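Local structure of exoribonuclease II, mitochondrial (Candida glabrata, 6F3H) at residues S172-I177 against T213-T218; N228-S233 against L249-A254; L256-V261 against R296-D301. The protein probably degrades mitochondrial RNA from its 3' end, as the metal-dependent nuclease partner of a helicase in the mtEXO degradosome. The protein carries 1 engineered substitution. One frame throughout, in Å; residues are numbered along the deposited sequence.

Contact 1: residues S172-I177 against T213-T218; sequences SLVRII and TTLLAT
Apolar packing carries the crossing of helices 172-177 and 213-218, whose axes come within 9.3 Å at an angle of 107°. The backbones are nearest at Val174 and Leu215, with 5.7 Å between their CA atoms. Leu215 leaves its helix pointing away, so Val174 meets mainly its backbone, through CG1, which is anti to the Val174 backbone N; of the Leu215 side chain it is CD1 that touches, 3.9 Å from Val174 CG2. One turn further on, Ile177 splits its branches between two threonines. Its CG2 touches Thr214 CG2 at 3.7 Å in an oblique crossing, and its CG1 meets Thr218 CG2 at 3.8 Å, tip to tip. Leu173 adds a looser contact through CD2 to the same methyl of Thr218.

Polar bonding stays within each helix and its surroundings. Thr218 OG1 turns back to Thr214 O (2.4 Å), approaching from above the carbonyl plane, so this oxygen is gripped twice, the second donor being Thr218 N. With chi1 at -44°, Thr218 CG2 is anti to the backbone N, while OG1, though bonded, also lies against Val174 CG2 and the Ile177 branches. Thr214 presents carbon alone: its hydroxyl is bonded to Asp211, just ahead of its helix. Helix 123-159 backs the crossing through Ile155, which touches Leu173. The order helix 123-159, strand 166-169, helices 170-178 and 212-226, then hairpin 231-237/242-248, with strand 242-248 central in the sheet, is consistent with a winged-helix fold whose second and third helices pack here, the usual turn replaced by a long, partly helical connection.

Contact 2: residues N228-S233 against L249-A254; sequences NNLWGS and LPLKKA
The indole of Trp231, whose side chain sets out from the backbone away from residues 249-254, stays at least 5.5 Å from them and is buried among other parts of the fold. His156 packs against it with the two rings edge-to-face, Leu152 and Ile155 touch it from helix 123-159, Val222 does so from helix 212-226, Val246 and Val248 from strand 242-248, and its NE1 is hydrogen-bonded to Gln225 OE1. The contact itself rests on Leu249, which the backbone of 229-232 receives. Its CG, beside the backbone N at chi1 -47°, settles on the peptide joining Trp231 to Gly232, with CD1 3.5 Å from Trp231 O. Its CB lies 3.6 Å from Asn229 O, an oxygen that Ala254 CB approaches more loosely.

One backbone hydrogen bond links the two segments: Leu249 N donates to Leu230 O over 3.1 Å. It is bent, 141° at the hydrogen, and the donor stands above the carbonyl plane. On the more exposed side Leu230 and Leu251 lie side by side, pointing the same way, and touch through Leu230 CD2 and Leu251 CD1 (3.7 Å). Gly232 pairs through its backbone with Ala247, and Leu230 with Leu249 continues the same antiparallel register one step past strands 231-237 and 242-248, an arrangement consistent with the base of the wing in a winged-helix fold.

Contact 3: residues L256-V261 against R296-D301; sequences LFYQEV and RTLLND
A helix-helix crossing inside a mainly helical part of the chain brings residues 256-261 and 296-301 together. Their axes approach to 11.9 Å, with their directions 123° apart, a spacing that long side chains bridge. Tyr258 does most of this work. Its hydroxyl donates to Asp301 OD2 at 2.4 Å, using the anti lone pair of that oxygen, the one turned away from OD1. The carboxylate oxygen lies at the edge of the phenol ring, near its plane, while the ring and carboxylate planes are turned 63° apart. Asp301 OD1 has a weak hydrogen bond of its own to Asn306 ND2. A negative charge on this buried aspartate would probably strengthen the bond and polarise the phenol.

Helix 256-261 belongs to the long helix 251-281, and the intervening chain folds back almost entirely as helix before helix 293-303 crosses it; helix 311-322 closes in on the pair, Leu313 touching Tyr258 and Ile317 touching Leu298.

Apolar contacts flank the polar bond. Leu298, its CG anti to the backbone N, crosses the phenol obliquely, CD1 lying 4.1 Å from Tyr258 CE1. The ring of Phe257 reaches across tip to tip with Thr297, CZ to CG2 at 3.8 Å. Within the first helix the aromatic pair is braced: Phe257 CD2 sits 3.5 Å above the plane of the Tyr258 ring, over its centre, and Val261 CG2 rests on one face of the Phe257 ring, offset toward the rim.

How the contacts relate
The three contacts follow one another along the chain, each closing before the next opens. Contact 1 crosses helices 170-178 and 212-226; the latter is followed, after a short turn, by strand 231-237 of contact 2, and the centres of contacts 1 and 2 are about 19 Å apart. Contacts 2 and 3, centres about 11 Å apart, share helix 251-281, whose first turns hold a probable Leu251 O to Leu256 N hydrogen bond; Asn229 OD1 also packs on Tyr258 CB. Contacts 1 and 3 have centres about 30 Å apart. In order, they lead from a probable winged-helix core, through its hairpin base, into the helical region beyond, away from the magnesium site at Asp401 and Asp410.

Contact 1: residues S172-I177 against T213-T218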
loop_
_atom_site.group_PDB
_atom_site.type_symbol
_atom_site.label_atom_id
_atom_site.label_comp_id
_atom_site.label_asym_id
_atom_site.label_seq_id
_atom_site.Cartn_x
_atom_site.Cartn_y
_atom_site.Cartn_z
ATOM N N SER A 172 -8.364 16.373 5.544
ATOM C CA SER A 172 -7.880 17.717 5.790
ATOM C C SER A 172 -8.410 18.645 4.726
ATOM O O SER A 172 -8.749 19.799 4.995
ATOM C CB SER A 172 -6.347 17.725 5.814
ATOM O OG SER A 172 -5.838 17.048 6.956
ATOM N N LEU A 173 -8.515 18.140 3.508
ATOM C CA LEU A 173 -8.980 18.956 2.401
ATOM C C LEU A 173 -10.458 19.280 2.525
ATOM O O LEU A 173 -10.863 20.445 2.429
ATOM C CB LEU A 173 -8.706 18.218 1.108
ATOM C CG LEU A 173 -9.252 18.960 -0.079
ATOM C CD1 LEU A 173 -8.524 20.281 -0.182
ATOM C CD2 LEU A 173 -9.044 18.108 -1.306
ATOM N N VAL A 174 -11.277 18.260 2.737
ATOM C CA VAL A 174 -12.695 18.483 2.973
ATOM C C VAL A 174 -12.911 19.519 4.067
ATOM O O VAL A 174 -13.708 20.454 3.910
ATOM C CB VAL A 174 -13.358 17.151 3.329
ATOM C CG1 VAL A 174 -14.771 17.384 3.770
ATOM C CG2 VAL A 174 -13.287 16.238 2.136
ATOM N N ARG A 175 -12.165 19.397 5.171
ATOM C CA ARG A 175 -12.338 20.323 6.286
ATOM C C ARG A 175 -12.116 21.754 5.832
ATOM O O ARG A 175 -12.904 22.649 6.151
ATOM C CB ARG A 175 -11.372 19.972 7.415
ATOM C CG ARG A 175 -11.938 18.967 8.374
ATOM C CD ARG A 175 -11.024 18.661 9.530
ATOM N NE ARG A 175 -11.163 17.249 9.838
ATOM C CZ ARG A 175 -10.266 16.337 9.500
ATOM N NH1 ARG A 175 -9.152 16.705 8.879
ATOM N NH2 ARG A 175 -10.477 15.063 9.793
ATOM N N ILE A 176 -11.074 21.976 5.041
ATOM C CA ILE A 176 -10.795 23.313 4.548
ATOM C C ILE A 176 -11.958 23.832 3.734
ATOM O O ILE A 176 -12.335 25.007 3.828
ATOM C CB ILE A 176 -9.507 23.289 3.722
ATOM C CG1 ILE A 176 -8.364 22.830 4.608
ATOM C CG2 ILE A 176 -9.261 24.628 3.072
ATOM C CD1 ILE A 176 -7.069 22.864 3.931
ATOM N N ILE A 177 -12.526 22.979 2.895
ATOM C CA ILE A 177 -13.636 23.420 2.069
ATOM C C ILE A 177 -14.786 23.893 2.941
ATOM O O ILE A 177 -15.353 24.968 2.735
ATOM C CB ILE A 177 -14.074 22.283 1.138
ATOM C CG1 ILE A 177 -12.941 21.910 0.186
ATOM C CG2 ILE A 177 -15.261 22.712 0.365
ATOM C CD1 ILE A 177 -12.373 23.069 -0.548
ATOM N N THR A 213 -22.026 15.960 3.057
ATOM C CA THR A 213 -22.352 16.605 1.788
ATOM C C THR A 213 -21.145 17.350 1.242
ATOM O O THR A 213 -20.807 17.209 0.062
ATOM C CB THR A 213 -23.571 17.529 1.911
ATOM O OG1 THR A 213 -23.327 18.550 2.879
ATOM C CG2 THR A 213 -24.828 16.736 2.270
ATOM N N THR A 214 -20.481 18.155 2.078
ATOM C CA THR A 214 -19.216 18.760 1.664
ATOM C C THR A 214 -18.230 17.703 1.182
ATOM O O THR A 214 -17.521 17.906 0.192
ATOM C CB THR A 214 -18.624 19.591 2.798
ATOM O OG1 THR A 214 -19.613 20.512 3.260
ATOM C CG2 THR A 214 -17.427 20.375 2.329
ATOM N N LEU A 215 -18.180 16.561 1.858
ATOM C CA LEU A 215 -17.292 15.499 1.416
ATOM C C LEU A 215 -17.604 15.119 -0.014
ATOM O O LEU A 215 -16.732 15.137 -0.894
ATOM C CB LEU A 215 -17.445 14.284 2.322
ATOM C CG LEU A 215 -16.946 13.007 1.666
ATOM C CD1 LEU A 215 -15.442 13.009 1.612
ATOM C CD2 LEU A 215 -17.458 11.826 2.411
ATOM N N LEU A 216 -18.861 14.785 -0.259
ATOM C CA LEU A 216 -19.281 14.360 -1.581
ATOM C C LEU A 216 -18.985 15.431 -2.615
ATOM O O LEU A 216 -18.358 15.160 -3.642
ATOM C CB LEU A 216 -20.757 14.025 -1.525
ATOM C CG LEU A 216 -21.293 13.262 -2.699
ATOM C CD1 LEU A 216 -20.244 12.299 -3.178
ATOM C CD2 LEU A 216 -22.474 12.510 -2.178
ATOM N N ALA A 217 -19.389 16.666 -2.339
ATOM C CA ALA A 217 -19.150 17.755 -3.285
ATOM C C ALA A 217 -17.664 17.943 -3.563
ATOM O O ALA A 217 -17.274 18.210 -4.702
ATOM C CB ALA A 217 -19.756 19.057 -2.756
ATOM N N THR A 218 -16.816 17.810 -2.543
ATOM C CA THR A 218 -15.395 18.006 -2.771
ATOM C C THR A 218 -14.852 16.939 -3.694
ATOM O O THR A 218 -14.078 17.235 -4.609
ATOM C CB THR A 218 -14.635 17.966 -1.446
ATOM O OG1 THR A 218 -15.323 18.722 -0.456
ATOM C CG2 THR A 218 -13.284 18.545 -1.607
#

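Contact 2: residues N228-S233 against L249-A254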
loop_
_atom_site.group_PDB
_atom_site.type_symbol
_atom_site.label_atom_id
_atom_site.label_comp_id
_atom_site.label_asym_id
_atom_site.label_seq_id
_atom_site.Cartn_x
_atom_site.Cartn_y
_atom_site.Cartn_z
ATOM N N ASN A 228 -8.518 19.245 -15.572
ATOM C CA ASN A 228 -7.617 20.335 -15.924
ATOM C C ASN A 228 -6.217 20.100 -15.427
ATOM O O ASN A 228 -5.413 21.033 -15.425
ATOM C CB ASN A 228 -8.100 21.657 -15.323
ATOM C CG ASN A 228 -9.462 22.062 -15.817
ATOM O OD1 ASN A 228 -9.704 22.103 -17.022
ATOM N ND2 ASN A 228 -10.377 22.348 -14.884
ATOM N N ASN A 229 -5.914 18.886 -14.990
ATOM C CA ASN A 229 -4.583 18.551 -14.504
ATOM C C ASN A 229 -4.220 19.403 -13.310
ATOM O O ASN A 229 -3.086 19.859 -13.155
ATOM C CB ASN A 229 -3.540 18.663 -15.604
ATOM C CG ASN A 229 -3.880 17.802 -16.788
ATOM O OD1 ASN A 229 -4.164 18.303 -17.886
ATOM N ND2 ASN A 229 -3.876 16.479 -16.568
ATOM N N LEU A 230 -5.199 19.601 -12.451
ATOM C CA LEU A 230 -4.986 20.353 -11.230
ATOM C C LEU A 230 -4.813 19.453 -10.014
ATOM O O LEU A 230 -4.169 19.855 -9.040
ATOM C CB LEU A 230 -6.166 21.299 -11.003
ATOM C CG LEU A 230 -6.446 22.342 -12.066
ATOM C CD1 LEU A 230 -7.771 23.005 -11.752
ATOM C CD2 LEU A 230 -5.308 23.347 -12.089
ATOM N N TRP A 231 -5.357 18.242 -10.067
ATOM C CA TRP A 231 -5.262 17.279 -8.991
ATOM C C TRP A 231 -4.950 15.925 -9.605
ATOM O O TRP A 231 -5.323 15.638 -10.745
ATOM C CB TRP A 231 -6.570 17.222 -8.182
ATOM C CG TRP A 231 -7.152 18.576 -7.884
ATOM C CD1 TRP A 231 -7.963 19.305 -8.689
ATOM C CD2 TRP A 231 -6.955 19.362 -6.702
ATOM N NE1 TRP A 231 -8.282 20.510 -8.092
ATOM C CE2 TRP A 231 -7.672 20.567 -6.871
ATOM C CE3 TRP A 231 -6.234 19.167 -5.519
ATOM C CZ2 TRP A 231 -7.697 21.567 -5.906
ATOM C CZ3 TRP A 231 -6.259 20.157 -4.567
ATOM C CH2 TRP A 231 -6.991 21.347 -4.765
ATOM N N GLY A 232 -4.298 15.073 -8.834
ATOM C CA GLY A 232 -4.023 13.729 -9.268
ATOM C C GLY A 232 -5.196 12.836 -8.939
ATOM O O GLY A 232 -6.304 13.289 -8.665
ATOM N N SER A 233 -4.957 11.537 -9.030
ATOM C CA SER A 233 -5.988 10.586 -8.670
ATOM C C SER A 233 -6.266 10.643 -7.183
ATOM O O SER A 233 -5.375 10.878 -6.347
ATOM C CB SER A 233 -5.592 9.163 -9.046
ATOM O OG SER A 233 -5.269 9.067 -10.414
ATOM N N LEU A 249 -1.324 18.899 -8.263
ATOM C CA LEU A 249 -0.360 19.065 -9.345
ATOM C C LEU A 249 -0.046 20.542 -9.570
ATOM O O LEU A 249 -0.934 21.388 -9.458
ATOM C CB LEU A 249 -0.901 18.448 -10.622
ATOM C CG LEU A 249 -1.473 17.052 -10.400
ATOM C CD1 LEU A 249 -2.028 16.517 -11.670
ATOM C CD2 LEU A 249 -0.403 16.143 -9.887
ATOM N N PRO A 250 1.202 20.872 -9.901
ATOM C CA PRO A 250 1.582 22.284 -10.031
ATOM C C PRO A 250 0.896 22.976 -11.209
ATOM O O PRO A 250 0.748 22.428 -12.306
ATOM C CB PRO A 250 3.099 22.220 -10.225
ATOM C CG PRO A 250 3.296 20.913 -10.926
ATOM C CD PRO A 250 2.270 19.968 -10.367
ATOM N N LEU A 251 0.489 24.214 -10.959
ATOM C CA LEU A 251 -0.229 24.982 -11.953
ATOM C C LEU A 251 0.594 25.149 -13.210
ATOM O O LEU A 251 0.126 24.863 -14.311
ATOM C CB LEU A 251 -0.590 26.332 -11.370
ATOM C CG LEU A 251 -1.669 27.052 -12.152
ATOM C CD1 LEU A 251 -2.908 26.197 -12.148
ATOM C CD2 LEU A 251 -1.954 28.375 -11.497
ATOM N N LYS A 252 1.812 25.648 -13.072
ATOM C CA LYS A 252 2.573 25.948 -14.275
ATOM C C LYS A 252 3.156 24.683 -14.884
ATOM O O LYS A 252 3.291 24.572 -16.100
ATOM C CB LYS A 252 3.668 26.971 -13.980
ATOM N N LYS A 253 3.532 23.725 -14.085
ATOM C CA LYS A 253 4.254 22.631 -14.703
ATOM C C LYS A 253 3.337 21.559 -15.275
ATOM O O LYS A 253 3.795 20.712 -16.043
ATOM C CB LYS A 253 5.255 22.034 -13.697
ATOM C CG LYS A 253 6.373 23.031 -13.339
ATOM C CD LYS A 253 7.556 22.429 -12.579
ATOM C CE LYS A 253 8.882 23.011 -13.091
ATOM N NZ LYS A 253 10.024 22.811 -12.152
ATOM N N ALA A 254 2.062 21.575 -14.951
ATOM C CA ALA A 254 1.221 20.492 -15.429
ATOM C C ALA A 254 -0.029 21.037 -16.099
ATOM O O ALA A 254 -0.295 20.757 -17.274
ATOM C CB ALA A 254 0.852 19.574 -14.271
#

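Contact 3: residues L256-V261 against R296-D301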
loop_
_atom_site.group_PDB
_atom_site.type_symbol
_atom_site.label_atom_id
_atom_site.label_comp_id
_atom_site.label_asym_id
_atom_site.label_seq_id
_atom_site.Cartn_x
_atom_site.Cartn_y
_atom_site.Cartn_z
ATOM N N LEU A 256 -0.725 24.220 -16.900
ATOM C CA LEU A 256 -0.414 25.167 -17.951
ATOM C C LEU A 256 0.368 24.504 -19.067
ATOM O O LEU A 256 0.027 24.664 -20.241
ATOM C CB LEU A 256 0.365 26.338 -17.367
ATOM C CG LEU A 256 0.872 27.225 -18.497
ATOM C CD1 LEU A 256 -0.211 28.230 -18.906
ATOM C CD2 LEU A 256 2.191 27.904 -18.138
ATOM N N PHE A 257 1.347 23.674 -18.723
ATOM C CA PHE A 257 2.112 22.984 -19.752
ATOM C C PHE A 257 1.186 22.265 -20.718
ATOM O O PHE A 257 1.267 22.456 -21.934
ATOM C CB PHE A 257 3.071 21.985 -19.109
ATOM C CG PHE A 257 3.710 21.022 -20.092
ATOM C CD1 PHE A 257 4.817 21.396 -20.837
ATOM C CD2 PHE A 257 3.219 19.737 -20.257
ATOM C CE1 PHE A 257 5.425 20.507 -21.741
ATOM C CE2 PHE A 257 3.819 18.845 -21.162
ATOM C CZ PHE A 257 4.924 19.236 -21.903
ATOM N N TYR A 258 0.249 21.480 -20.195
ATOM C CA TYR A 258 -0.568 20.706 -21.116
ATOM C C TYR A 258 -1.580 21.577 -21.846
ATOM O O TYR A 258 -2.057 21.173 -22.906
ATOM C CB TYR A 258 -1.210 19.511 -20.397
ATOM C CG TYR A 258 -0.234 18.338 -20.391
ATOM C CD1 TYR A 258 0.162 17.739 -21.577
ATOM C CD2 TYR A 258 0.332 17.862 -19.218
ATOM C CE1 TYR A 258 1.089 16.682 -21.611
ATOM C CE2 TYR A 258 1.269 16.798 -19.240
ATOM C CZ TYR A 258 1.638 16.218 -20.454
ATOM O OH TYR A 258 2.546 15.178 -20.536
ATOM N N GLN A 259 -1.903 22.770 -21.335
ATOM C CA GLN A 259 -2.718 23.677 -22.139
ATOM C C GLN A 259 -1.969 24.124 -23.384
ATOM O O GLN A 259 -2.535 24.130 -24.483
ATOM C CB GLN A 259 -3.155 24.886 -21.340
ATOM C CG GLN A 259 -4.484 24.707 -20.745
ATOM C CD GLN A 259 -4.924 25.957 -20.043
ATOM O OE1 GLN A 259 -4.128 26.876 -19.838
ATOM N NE2 GLN A 259 -6.182 25.987 -19.621
ATOM N N GLU A 260 -0.694 24.513 -23.232
ATOM C CA GLU A 260 0.083 24.961 -24.387
ATOM C C GLU A 260 0.298 23.841 -25.386
ATOM O O GLU A 260 0.277 24.069 -26.605
ATOM C CB GLU A 260 1.424 25.525 -23.936
ATOM C CG GLU A 260 1.301 26.522 -22.804
ATOM C CD GLU A 260 2.645 27.105 -22.374
ATOM O OE1 GLU A 260 2.715 28.323 -22.081
ATOM O OE2 GLU A 260 3.639 26.349 -22.326
ATOM N N VAL A 261 0.464 22.625 -24.882
ATOM C CA VAL A 261 0.638 21.453 -25.728
ATOM C C VAL A 261 -0.567 21.257 -26.629
ATOM O O VAL A 261 -0.436 21.090 -27.849
ATOM C CB VAL A 261 0.869 20.227 -24.842
ATOM C CG1 VAL A 261 0.825 18.984 -25.676
ATOM C CG2 VAL A 261 2.180 20.383 -24.091
ATOM N N ARG A 296 7.128 13.549 -26.925
ATOM C CA ARG A 296 7.618 12.401 -26.200
ATOM C C ARG A 296 7.146 12.488 -24.769
ATOM O O ARG A 296 6.585 11.529 -24.228
ATOM C CB ARG A 296 9.126 12.327 -26.283
ATOM C CG ARG A 296 9.577 11.871 -27.618
ATOM C CD ARG A 296 10.960 11.349 -27.536
ATOM N NE ARG A 296 11.995 12.332 -27.275
ATOM C CZ ARG A 296 13.183 12.271 -27.863
ATOM N NH1 ARG A 296 13.429 11.298 -28.727
ATOM N NH2 ARG A 296 14.120 13.166 -27.608
ATOM N N THR A 297 7.283 13.680 -24.183
ATOM C CA THR A 297 6.782 13.945 -22.840
ATOM C C THR A 297 5.344 13.501 -22.699
ATOM O O THR A 297 4.955 12.889 -21.703
ATOM C CB THR A 297 6.872 15.429 -22.529
ATOM O OG1 THR A 297 8.239 15.838 -22.502
ATOM C CG2 THR A 297 6.245 15.695 -21.194
ATOM N N LEU A 298 4.524 13.849 -23.673
ATOM C CA LEU A 298 3.116 13.527 -23.567
ATOM C C LEU A 298 2.912 12.024 -23.553
ATOM O O LEU A 298 2.248 11.492 -22.661
ATOM C CB LEU A 298 2.369 14.180 -24.719
ATOM C CG LEU A 298 1.106 13.460 -25.136
ATOM C CD1 LEU A 298 0.029 13.655 -24.100
ATOM C CD2 LEU A 298 0.657 14.049 -26.417
ATOM N N LEU A 299 3.537 11.313 -24.494
ATOM C CA LEU A 299 3.422 9.860 -24.514
ATOM C C LEU A 299 3.913 9.270 -23.214
ATOM O O LEU A 299 3.329 8.329 -22.669
ATOM C CB LEU A 299 4.249 9.280 -25.640
ATOM C CG LEU A 299 3.832 9.759 -27.007
ATOM C CD1 LEU A 299 4.940 9.401 -27.992
ATOM C CD2 LEU A 299 2.495 9.153 -27.357
ATOM N N ASN A 300 4.982 9.839 -22.698
ATOM C CA ASN A 300 5.530 9.372 -21.447
ATOM C C ASN A 300 4.523 9.540 -20.320
ATOM O O ASN A 300 4.210 8.578 -19.611
ATOM C CB ASN A 300 6.817 10.126 -21.182
ATOM C CG ASN A 300 7.497 9.666 -19.952
ATOM O OD1 ASN A 300 7.805 8.496 -19.798
ATOM N ND2 ASN A 300 7.754 10.596 -19.053
ATOM N N ASP A 301 3.981 10.746 -20.156
ATOM C CA ASP A 301 2.990 10.943 -19.115
ATOM C C ASP A 301 1.781 10.032 -19.298
ATOM O O ASP A 301 1.073 9.761 -18.331
ATOM C CB ASP A 301 2.567 12.416 -19.067
ATOM C CG ASP A 301 3.590 13.294 -18.352
ATOM O OD1 ASP A 301 4.344 12.735 -17.543
ATOM O OD2 ASP A 301 3.635 14.531 -18.546
#